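PDB 2BDV: phage-related conserved hypothetical protein, BB2244 from Bordetella bronchiseptica, which is of unknown function but belongs to the SRAP (SOS response-associated peptidase) family, whose studied members form protein-DNA crosslinks at abasic sites in single-stranded DNA. Local coordinates for residues T44-V49 and S133-G138; T78-G83 and R186-L191; T92-V97 and R175-P180. All blocks are in the same frame, centred on the assembly; numbering follows the deposited sequence.

Contact 1. Residues T44-V49 and S133-G138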
loop_
_atom_site.group_PDB
_atom_site.type_symbol
_atom_site.label_atom_id
_atom_site.label_comp_id
_atom_site.label_asym_id
_atom_site.label_seq_id
_atom_site.Cartn_x
_atom_site.Cartn_y
_atom_site.Cartn_z
ATOM N N THR A 44 8.539 4.297 1.693
ATOM C CA THR A 44 8.066 3.226 2.570
ATOM C C THR A 44 8.826 3.331 3.887
ATOM O O THR A 44 9.911 3.915 3.950
ATOM C CB THR A 44 8.320 1.787 1.998
ATOM O OG1 THR A 44 9.689 1.418 2.194
ATOM C CG2 THR A 44 7.989 1.712 0.515
HETATM N N MSE A 45 8.244 2.770 4.936
HETATM C CA MSE A 45 8.874 2.754 6.246
HETATM C C MSE A 45 8.935 1.302 6.691
HETATM O O MSE A 45 7.976 0.551 6.496
HETATM C CB MSE A 45 8.081 3.613 7.228
HETATM C CG MSE A 45 8.083 5.077 6.818
HETATM SE SE MSE A 45 7.383 6.285 8.144
HETATM C CE MSE A 45 5.522 5.977 7.834
ATOM N N HIS A 46 10.070 0.910 7.270
ATOM C CA HIS A 46 10.274 -0.474 7.700
ATOM C C HIS A 46 11.512 -0.692 8.572
ATOM O O HIS A 46 12.299 0.220 8.808
ATOM C CB HIS A 46 10.399 -1.369 6.468
ATOM C CG HIS A 46 11.605 -1.066 5.632
ATOM N ND1 HIS A 46 12.892 -1.319 6.059
ATOM C CD2 HIS A 46 11.719 -0.504 4.403
ATOM C CE1 HIS A 46 13.748 -0.926 5.129
ATOM N NE2 HIS A 46 13.062 -0.429 4.116
ATOM N N ARG A 47 11.670 -1.932 9.022
ATOM C CA ARG A 47 12.804 -2.336 9.842
ATOM C C ARG A 47 13.300 -3.674 9.290
ATOM O O ARG A 47 13.549 -4.622 10.035
ATOM C CB ARG A 47 12.360 -2.480 11.301
ATOM C CG ARG A 47 11.696 -1.221 11.825
ATOM C CD ARG A 47 11.201 -1.387 13.241
ATOM N NE ARG A 47 12.282 -1.638 14.190
ATOM C CZ ARG A 47 12.077 -1.919 15.473
ATOM N NH1 ARG A 47 13.100 -2.143 16.284
ATOM N NH2 ARG A 47 10.835 -1.989 15.937
ATOM N N LEU A 48 13.446 -3.734 7.969
ATOM C CA LEU A 48 13.872 -4.955 7.290
ATOM C C LEU A 48 15.347 -5.311 7.439
ATOM O O LEU A 48 15.719 -6.483 7.354
ATOM C CB LEU A 48 13.528 -4.860 5.803
ATOM C CG LEU A 48 12.046 -4.638 5.509
ATOM C CD1 LEU A 48 11.825 -4.493 4.002
ATOM C CD2 LEU A 48 11.244 -5.789 6.073
ATOM N N VAL A 49 16.186 -4.305 7.647
ATOM C CA VAL A 49 17.611 -4.549 7.793
ATOM C C VAL A 49 18.105 -4.247 9.206
ATOM O O VAL A 49 18.094 -3.094 9.648
ATOM C CB VAL A 49 18.418 -3.708 6.787
ATOM C CG1 VAL A 49 19.900 -4.099 6.848
ATOM C CG2 VAL A 49 17.861 -3.910 5.371
ATOM N N SER A 133 6.997 -6.885 1.243
ATOM C CA SER A 133 8.042 -6.710 0.252
ATOM C C SER A 133 9.006 -7.888 0.229
ATOM O O SER A 133 9.236 -8.546 1.245
ATOM C CB SER A 133 8.801 -5.408 0.547
ATOM O OG SER A 133 10.009 -5.320 -0.185
ATOM N N ALA A 134 9.554 -8.158 -0.947
ATOM C CA ALA A 134 10.505 -9.236 -1.107
ATOM C C ALA A 134 11.908 -8.642 -1.164
ATOM O O ALA A 134 12.877 -9.340 -1.456
ATOM C CB ALA A 134 10.212 -10.013 -2.378
ATOM N N TRP A 135 12.037 -7.349 -0.910
ATOM C CA TRP A 135 13.374 -6.786 -0.943
ATOM C C TRP A 135 14.059 -7.081 0.389
ATOM O O TRP A 135 13.405 -7.184 1.427
ATOM C CB TRP A 135 13.335 -5.279 -1.183
ATOM C CG TRP A 135 14.697 -4.673 -1.173
ATOM C CD1 TRP A 135 15.569 -4.587 -2.219
ATOM C CD2 TRP A 135 15.358 -4.079 -0.051
ATOM N NE1 TRP A 135 16.734 -3.970 -1.817
ATOM C CE2 TRP A 135 16.627 -3.648 -0.488
ATOM C CE3 TRP A 135 14.999 -3.870 1.286
ATOM C CZ2 TRP A 135 17.540 -3.022 0.361
ATOM C CZ3 TRP A 135 15.901 -3.249 2.132
ATOM C CH2 TRP A 135 17.158 -2.828 1.667
ATOM N N ARG A 136 15.375 -7.248 0.344
ATOM C CA ARG A 136 16.174 -7.509 1.536
ATOM C C ARG A 136 17.537 -6.868 1.289
ATOM O O ARG A 136 17.906 -6.624 0.139
ATOM C CB ARG A 136 16.335 -9.014 1.768
ATOM C CG ARG A 136 15.034 -9.769 1.999
ATOM C CD ARG A 136 14.418 -9.514 3.370
ATOM N NE ARG A 136 13.230 -10.351 3.542
ATOM C CZ ARG A 136 12.025 -10.066 3.058
ATOM N NH1 ARG A 136 11.823 -8.941 2.379
ATOM N NH2 ARG A 136 11.030 -10.933 3.218
ATOM N N ARG A 137 18.281 -6.600 2.359
ATOM C CA ARG A 137 19.601 -5.966 2.257
ATOM C C ARG A 137 20.514 -6.627 1.222
ATOM O O ARG A 137 20.692 -7.843 1.224
ATOM C CB ARG A 137 20.295 -5.966 3.629
ATOM C CG ARG A 137 21.450 -4.958 3.775
ATOM C CD ARG A 137 22.782 -5.478 3.229
ATOM N NE ARG A 137 23.374 -6.507 4.088
ATOM C CZ ARG A 137 24.487 -7.184 3.801
ATOM N NH1 ARG A 137 24.941 -8.098 4.648
ATOM N NH2 ARG A 137 25.144 -6.955 2.669
ATOM N N GLY A 138 21.092 -5.811 0.345
ATOM C CA GLY A 138 21.982 -6.326 -0.680
ATOM C C GLY A 138 21.276 -6.713 -1.967
ATOM O O GLY A 138 21.925 -6.961 -2.983
HETATM O O HOH W 1 17.515 -7.320 4.986
#
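Val49 sets both its methyl groups against Arg137 and Trp135. The contact joins the end region of strand 43-46, paired with 54-57 in a two-stranded antiparallel sheet, to the loop between strands 126-133 and 147-151. CG1 of Val49 lies 3.5 Å from Arg137 CG. Its other methyl, Val49 CG2, touches Arg137 CB and comes within 3.8 Å of Trp135 CZ3. With CG1 anti to the backbone N (chi1 -174°) and CG2 beside that N, both methyls turn to the same side of Arg137. The side chains of Val49 and Arg137 cross at about a right angle. This is the close part of the contact.

The fit is slacker towards strand 43-46. Leu48 CD1 meets the edge of the Trp135 ring, 4.2 Å from Trp135 CE3. The same methyl sits over the centre of the His46 imidazole. His46 ND1 accepts from Leu48 N at 3.1 Å, nearly straight at 173°.

On the opposing loop, Ser133 OG accepts from Trp135 N at 3.0 Å and makes an ST turn. The indole NE1 of Trp135 bonds outside the contact, to Ala139 O. On the solvent side a water joins the two loops. It donates to Leu48 O and accepts from Arg137 N, 2.8 Å away. Beyond it the bent Arg137 chain leads its exposed guanidinium away.

Direct contact between the segments is therefore van der Waals, and the polar link is a water. Bonds within each segment fix its local turn, and the two meet as apolar surfaces near the protein exterior.

Contact 2. Residues T78-G83 and R186-L191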
loop_
_atom_site.group_PDB
_atom_site.type_symbol
_atom_site.label_atom_id
_atom_site.label_comp_id
_atom_site.label_asym_id
_atom_site.label_seq_id
_atom_site.Cartn_x
_atom_site.Cartn_y
_atom_site.Cartn_z
ATOM N N THR A 78 -5.599 -14.471 1.597
ATOM C CA THR A 78 -4.520 -15.368 1.215
ATOM C C THR A 78 -3.430 -15.281 2.283
ATOM O O THR A 78 -2.772 -16.272 2.591
ATOM C CB THR A 78 -3.945 -15.013 -0.168
ATOM O OG1 THR A 78 -4.942 -15.244 -1.167
ATOM C CG2 THR A 78 -2.726 -15.873 -0.481
ATOM N N ILE A 79 -3.258 -14.102 2.870
ATOM C CA ILE A 79 -2.259 -13.930 3.916
ATOM C C ILE A 79 -2.732 -14.648 5.185
ATOM O O ILE A 79 -1.933 -15.247 5.904
ATOM C CB ILE A 79 -2.019 -12.430 4.224
ATOM C CG1 ILE A 79 -1.616 -11.700 2.941
ATOM C CG2 ILE A 79 -0.934 -12.279 5.281
ATOM C CD1 ILE A 79 -1.438 -10.207 3.108
ATOM N N GLU A 80 -4.036 -14.594 5.448
ATOM C CA GLU A 80 -4.611 -15.249 6.619
ATOM C C GLU A 80 -4.516 -16.776 6.514
ATOM O O GLU A 80 -4.154 -17.450 7.479
ATOM C CB GLU A 80 -6.082 -14.851 6.791
ATOM C CG GLU A 80 -6.320 -13.384 7.121
ATOM C CD GLU A 80 -5.506 -12.921 8.313
ATOM O OE1 GLU A 80 -5.460 -13.657 9.320
ATOM O OE2 GLU A 80 -4.923 -11.818 8.249
ATOM N N ARG A 81 -4.848 -17.306 5.338
ATOM C CA ARG A 81 -4.807 -18.744 5.088
ATOM C C ARG A 81 -3.360 -19.173 4.844
ATOM O O ARG A 81 -3.089 -20.326 4.504
ATOM C CB ARG A 81 -5.653 -19.099 3.855
ATOM C CG ARG A 81 -7.001 -18.385 3.766
ATOM C CD ARG A 81 -7.994 -18.844 4.826
ATOM N NE ARG A 81 -9.121 -17.918 4.957
ATOM C CZ ARG A 81 -10.230 -18.172 5.646
ATOM N NH1 ARG A 81 -10.376 -19.334 6.271
ATOM N NH2 ARG A 81 -11.190 -17.260 5.720
ATOM N N HIS A 82 -2.441 -18.228 5.010
ATOM C CA HIS A 82 -1.016 -18.469 4.813
ATOM C C HIS A 82 -0.768 -19.100 3.448
ATOM O O HIS A 82 -0.208 -20.188 3.341
ATOM C CB HIS A 82 -0.476 -19.375 5.927
ATOM C CG HIS A 82 1.001 -19.257 6.139
ATOM N ND1 HIS A 82 1.885 -20.264 5.815
ATOM C CD2 HIS A 82 1.752 -18.248 6.641
ATOM C CE1 HIS A 82 3.115 -19.882 6.109
ATOM N NE2 HIS A 82 3.062 -18.661 6.612
ATOM N N GLY A 83 -1.196 -18.402 2.403
ATOM C CA GLY A 83 -1.017 -18.914 1.058
ATOM C C GLY A 83 0.090 -18.229 0.281
ATOM O O GLY A 83 0.652 -17.225 0.723
ATOM N N ARG A 186 0.804 -12.930 15.249
ATOM C CA ARG A 186 0.369 -11.625 15.716
ATOM C C ARG A 186 0.159 -10.705 14.517
ATOM O O ARG A 186 -0.756 -9.885 14.507
ATOM C CB ARG A 186 1.410 -11.031 16.676
ATOM C CG ARG A 186 1.109 -9.605 17.145
ATOM C CD ARG A 186 -0.255 -9.492 17.832
ATOM N NE ARG A 186 -0.705 -8.102 17.935
ATOM C CZ ARG A 186 -1.973 -7.742 18.114
ATOM N NH1 ARG A 186 -2.917 -8.668 18.215
ATOM N NH2 ARG A 186 -2.305 -6.461 18.171
ATOM N N ALA A 187 1.005 -10.858 13.504
ATOM C CA ALA A 187 0.915 -10.047 12.297
ATOM C C ALA A 187 -0.411 -10.273 11.584
ATOM O O ALA A 187 -1.044 -9.333 11.105
ATOM C CB ALA A 187 2.072 -10.378 11.354
ATOM N N LYS A 188 -0.833 -11.526 11.504
ATOM C CA LYS A 188 -2.086 -11.827 10.838
ATOM C C LYS A 188 -3.279 -11.175 11.539
ATOM O O LYS A 188 -4.174 -10.656 10.879
ATOM C CB LYS A 188 -2.251 -13.341 10.724
ATOM C CG LYS A 188 -1.312 -13.938 9.686
ATOM C CD LYS A 188 -1.213 -15.438 9.814
ATOM C CE LYS A 188 -0.240 -16.010 8.805
ATOM N NZ LYS A 188 0.084 -17.432 9.134
ATOM N N GLU A 189 -3.288 -11.185 12.868
ATOM C CA GLU A 189 -4.376 -10.565 13.621
ATOM C C GLU A 189 -4.462 -9.063 13.337
ATOM O O GLU A 189 -5.537 -8.530 13.052
ATOM C CB GLU A 189 -4.180 -10.778 15.128
ATOM C CG GLU A 189 -4.484 -12.189 15.631
ATOM C CD GLU A 189 -4.184 -12.357 17.112
ATOM O OE1 GLU A 189 -4.567 -13.402 17.694
ATOM O OE2 GLU A 189 -3.553 -11.443 17.695
ATOM N N ILE A 190 -3.319 -8.387 13.423
ATOM C CA ILE A 190 -3.242 -6.948 13.186
ATOM C C ILE A 190 -3.858 -6.576 11.840
ATOM O O ILE A 190 -4.583 -5.592 11.724
ATOM C CB ILE A 190 -1.773 -6.467 13.209
ATOM C CG1 ILE A 190 -1.186 -6.658 14.609
ATOM C CG2 ILE A 190 -1.687 -4.994 12.812
ATOM C CD1 ILE A 190 0.253 -6.210 14.739
ATOM N N LEU A 191 -3.566 -7.388 10.837
ATOM C CA LEU A 191 -4.044 -7.154 9.492
ATOM C C LEU A 191 -5.539 -6.911 9.353
ATOM O O LEU A 191 -5.964 -6.202 8.444
ATOM C CB LEU A 191 -3.623 -8.313 8.602
ATOM C CG LEU A 191 -2.916 -7.905 7.316
ATOM C CD1 LEU A 191 -1.984 -6.713 7.537
ATOM C CD2 LEU A 191 -2.157 -9.104 6.804
#
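Glu80 and Lys188 mark the nearest approach of the two backbones, with CA atoms 6.0 Å apart, where the end of helix 76-80 meets helix 184-191. The first helix closes in a Schellman motif. His82 takes positive phi (52°), Gly83 N bonds back to Thr78 O at 2.7 Å, and His82 N makes a weak bond to Ile79 O.

The inner side of this helix-helix packing is apolar. Ile79 CG2 meets Leu191 CD2 at 3.7 Å, and the two side chains cross at about a right angle. Both residues also rest on the sheet below, at Val150, and Leu191 reaches Trp177 of helix 171-178.

Farther out, Glu80 and Lys188 slide past each other in opposite directions. The glutamate bends at chi2 (-53°). Glu80 OE1 lies 3.5 Å from Lys188 CB, while Glu80 OE2 lies 3.0 Å from Lys188 O. The second pair is two acceptors and not a bond, so it is likely to be unfavourable. The carboxylate finds its partner elsewhere: Glu80 OE1 makes a salt bridge with Arg192 NH1.

Lys188 does not pair with this acid. Its chain is extended beyond CG and runs towards the closing turn of helix 76-80. The positive end would be favoured near the carbonyls of that turn. On the far side of helix 184-191, Arg186 NH1 and Glu189 OE2 form a salt bridge of 2.9 Å within one turn.

At the end of the lysine chain, Lys188 CE stands 3.4 Å from Ile79 O, and Lys188 NZ approaches the His82 ring obliquely, 3.1 Å from His82 CD2.

Contact 3. Residues T92-V97 and R175-P180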
loop_
_atom_site.group_PDB
_atom_site.type_symbol
_atom_site.label_atom_id
_atom_site.label_comp_id
_atom_site.label_asym_id
_atom_site.label_seq_id
_atom_site.Cartn_x
_atom_site.Cartn_y
_atom_site.Cartn_z
ATOM N N THR A 92 9.136 -11.967 7.461
ATOM C CA THR A 92 10.281 -11.059 7.367
ATOM C C THR A 92 10.212 -9.920 6.342
ATOM O O THR A 92 11.168 -9.158 6.202
ATOM C CB THR A 92 11.545 -11.887 7.072
ATOM O OG1 THR A 92 11.439 -12.483 5.766
ATOM C CG2 THR A 92 11.676 -13.003 8.090
ATOM N N GLY A 93 9.102 -9.795 5.626
ATOM C CA GLY A 93 9.004 -8.726 4.648
ATOM C C GLY A 93 7.944 -7.672 4.933
ATOM O O GLY A 93 7.549 -6.946 4.027
ATOM N N ARG A 94 7.494 -7.572 6.183
ATOM C CA ARG A 94 6.458 -6.604 6.554
ATOM C C ARG A 94 6.932 -5.148 6.528
ATOM O O ARG A 94 7.899 -4.779 7.197
ATOM C CB ARG A 94 5.894 -6.927 7.944
ATOM C CG ARG A 94 5.273 -8.322 8.081
ATOM C CD ARG A 94 4.534 -8.473 9.422
ATOM N NE ARG A 94 5.428 -8.295 10.566
ATOM C CZ ARG A 94 6.044 -9.286 11.202
ATOM N NH1 ARG A 94 5.864 -10.548 10.821
ATOM N NH2 ARG A 94 6.850 -9.012 12.212
ATOM N N ILE A 95 6.243 -4.329 5.744
ATOM C CA ILE A 95 6.574 -2.914 5.629
ATOM C C ILE A 95 5.303 -2.069 5.660
ATOM O O ILE A 95 4.186 -2.589 5.617
ATOM C CB ILE A 95 7.301 -2.606 4.296
ATOM C CG1 ILE A 95 6.323 -2.728 3.122
ATOM C CG2 ILE A 95 8.462 -3.573 4.096
ATOM C CD1 ILE A 95 6.789 -2.046 1.826
ATOM N N LEU A 96 5.492 -0.761 5.727
ATOM C CA LEU A 96 4.384 0.168 5.718
ATOM C C LEU A 96 4.616 1.121 4.552
ATOM O O LEU A 96 5.755 1.480 4.250
ATOM C CB LEU A 96 4.319 0.952 7.032
ATOM C CG LEU A 96 4.048 0.086 8.260
ATOM C CD1 LEU A 96 4.466 0.799 9.527
ATOM C CD2 LEU A 96 2.561 -0.273 8.292
ATOM N N VAL A 97 3.532 1.501 3.882
ATOM C CA VAL A 97 3.597 2.439 2.774
ATOM C C VAL A 97 2.745 3.643 3.142
ATOM O O VAL A 97 1.510 3.572 3.127
ATOM C CB VAL A 97 3.028 1.850 1.467
ATOM C CG1 VAL A 97 3.091 2.903 0.369
ATOM C CG2 VAL A 97 3.814 0.614 1.049
ATOM N N ARG A 175 3.224 0.129 14.247
ATOM C CA ARG A 175 4.538 -0.097 14.840
ATOM C C ARG A 175 4.721 -1.575 15.107
ATOM O O ARG A 175 5.782 -2.128 14.854
ATOM C CB ARG A 175 4.689 0.659 16.164
ATOM C CG ARG A 175 4.695 2.155 16.014
ATOM C CD ARG A 175 4.545 2.870 17.346
ATOM N NE ARG A 175 4.036 4.212 17.086
ATOM C CZ ARG A 175 2.992 4.752 17.697
ATOM N NH1 ARG A 175 2.338 4.070 18.630
ATOM N NH2 ARG A 175 2.585 5.963 17.342
ATOM N N GLU A 176 3.685 -2.221 15.627
ATOM C CA GLU A 176 3.793 -3.644 15.910
ATOM C C GLU A 176 4.018 -4.409 14.611
ATOM O O GLU A 176 4.816 -5.334 14.572
ATOM C CB GLU A 176 2.532 -4.144 16.588
ATOM C CG GLU A 176 2.791 -5.100 17.726
ATOM C CD GLU A 176 1.497 -5.552 18.356
ATOM O OE1 GLU A 176 0.544 -4.745 18.348
ATOM O OE2 GLU A 176 1.428 -6.693 18.859
ATOM N N TRP A 177 3.323 -4.008 13.548
ATOM C CA TRP A 177 3.465 -4.666 12.258
ATOM C C TRP A 177 4.907 -4.651 11.735
ATOM O O TRP A 177 5.414 -5.682 11.308
ATOM C CB TRP A 177 2.513 -4.018 11.239
ATOM C CG TRP A 177 2.656 -4.501 9.808
ATOM C CD1 TRP A 177 3.284 -3.847 8.780
ATOM C CD2 TRP A 177 2.112 -5.701 9.243
ATOM N NE1 TRP A 177 3.158 -4.562 7.611
ATOM C CE2 TRP A 177 2.450 -5.706 7.867
ATOM C CE3 TRP A 177 1.375 -6.776 9.765
ATOM C CZ2 TRP A 177 2.068 -6.745 7.004
ATOM C CZ3 TRP A 177 0.997 -7.805 8.907
ATOM C CH2 TRP A 177 1.348 -7.781 7.541
ATOM N N VAL A 178 5.579 -3.501 11.794
ATOM C CA VAL A 178 6.953 -3.401 11.291
ATOM C C VAL A 178 8.033 -3.968 12.239
ATOM O O VAL A 178 9.177 -4.171 11.829
ATOM C CB VAL A 178 7.309 -1.922 10.934
ATOM C CG1 VAL A 178 7.257 -1.046 12.190
ATOM C CG2 VAL A 178 8.705 -1.846 10.320
ATOM N N ASP A 179 7.654 -4.230 13.491
ATOM C CA ASP A 179 8.551 -4.768 14.528
ATOM C C ASP A 179 8.921 -6.224 14.225
ATOM O O ASP A 179 8.096 -7.132 14.364
ATOM C CB ASP A 179 7.858 -4.670 15.902
ATOM C CG ASP A 179 8.811 -4.905 17.084
ATOM O OD1 ASP A 179 8.486 -4.432 18.199
ATOM O OD2 ASP A 179 9.858 -5.565 16.914
ATOM N N PRO A 180 10.178 -6.464 13.822
ATOM C CA PRO A 180 10.654 -7.810 13.497
ATOM C C PRO A 180 10.430 -8.833 14.618
ATOM O O PRO A 180 10.408 -10.039 14.373
ATOM C CB PRO A 180 12.131 -7.583 13.181
ATOM C CG PRO A 180 12.488 -6.418 14.032
ATOM C CD PRO A 180 11.296 -5.506 13.883
#
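Arg94 and Trp177 hold each other by two different surfaces, and between them join strand 94-99 to the C-terminal end of helix 171-178. The strand is an outermost one of the mixed four-stranded sheet, onto which this helix packs.

Hydrogen bonds come first. Arg94 NE donates to Trp177 O at 2.7 Å, with an N-H...O angle of 164°. The acceptor lies in the guanidinium plane, and the donor lies in the carbonyl plane. The bend of the arginine at chi3 (-61°) places NE for this bond. Arg94 NH2 adds a weak bond to Asp179 O at 3.1 Å. In the other direction, Trp177 NE1 donates to Ile95 O at 3.0 Å. That carbonyl lies close to the indole plane, whereas the N-H comes in from above the carbonyl plane.

The second kind is CH-pi. Arg94 CD sits over the face of the indole, 3.5 Å from the centroid of the six-membered ring and only 6° off its normal. The guanidinium itself is farther from the ring and steeply turned to it, so any cation-pi term is weak at most.

Apolar packing completes the contact. Leu96 CD2 lies 3.7 Å from Trp177 CD1, and Leu96 CD1 lies 4.2 Å from Val178 CB. Leu191 of helix 184-191 meets the other face of the indole near its CZ3 rim, and Ala187 O lies at that edge.

Arg94 is buried, and its polar atoms are met by backbone carbonyls: NH1 bonds to Ile90 O, and NH2 has a further weak bond to Thr182 O. A positive group at this helix end should be favoured by the carbonyls gathered there. One arginine thus ties strand, helix end and neighbouring loops through main-chain oxygens, its aliphatic part lying over one face of the indole.

In the fold
Contact 3 is the buried one, contact 2 is partly buried, and contact 1 lies at the surface. Contact 3 touches both of the others. Towards contact 1, Met45 N bonds Leu96 O and Ser133 N bonds Gly93 O, so both segments of contact 1 join the backbone of 92-97. Towards contact 2, helices 171-178 and 184-191, consecutive in the chain, make the link, and Glu176 forms a salt bridge with Arg186. Contacts 1 and 2 do not meet; their centres are about 19 Å apart. The chemistry follows the depth. Direct bonds to backbone carbonyls cross the buried contact, charged chains border an apolar pair in contact 2, and a water bridges the surface loops.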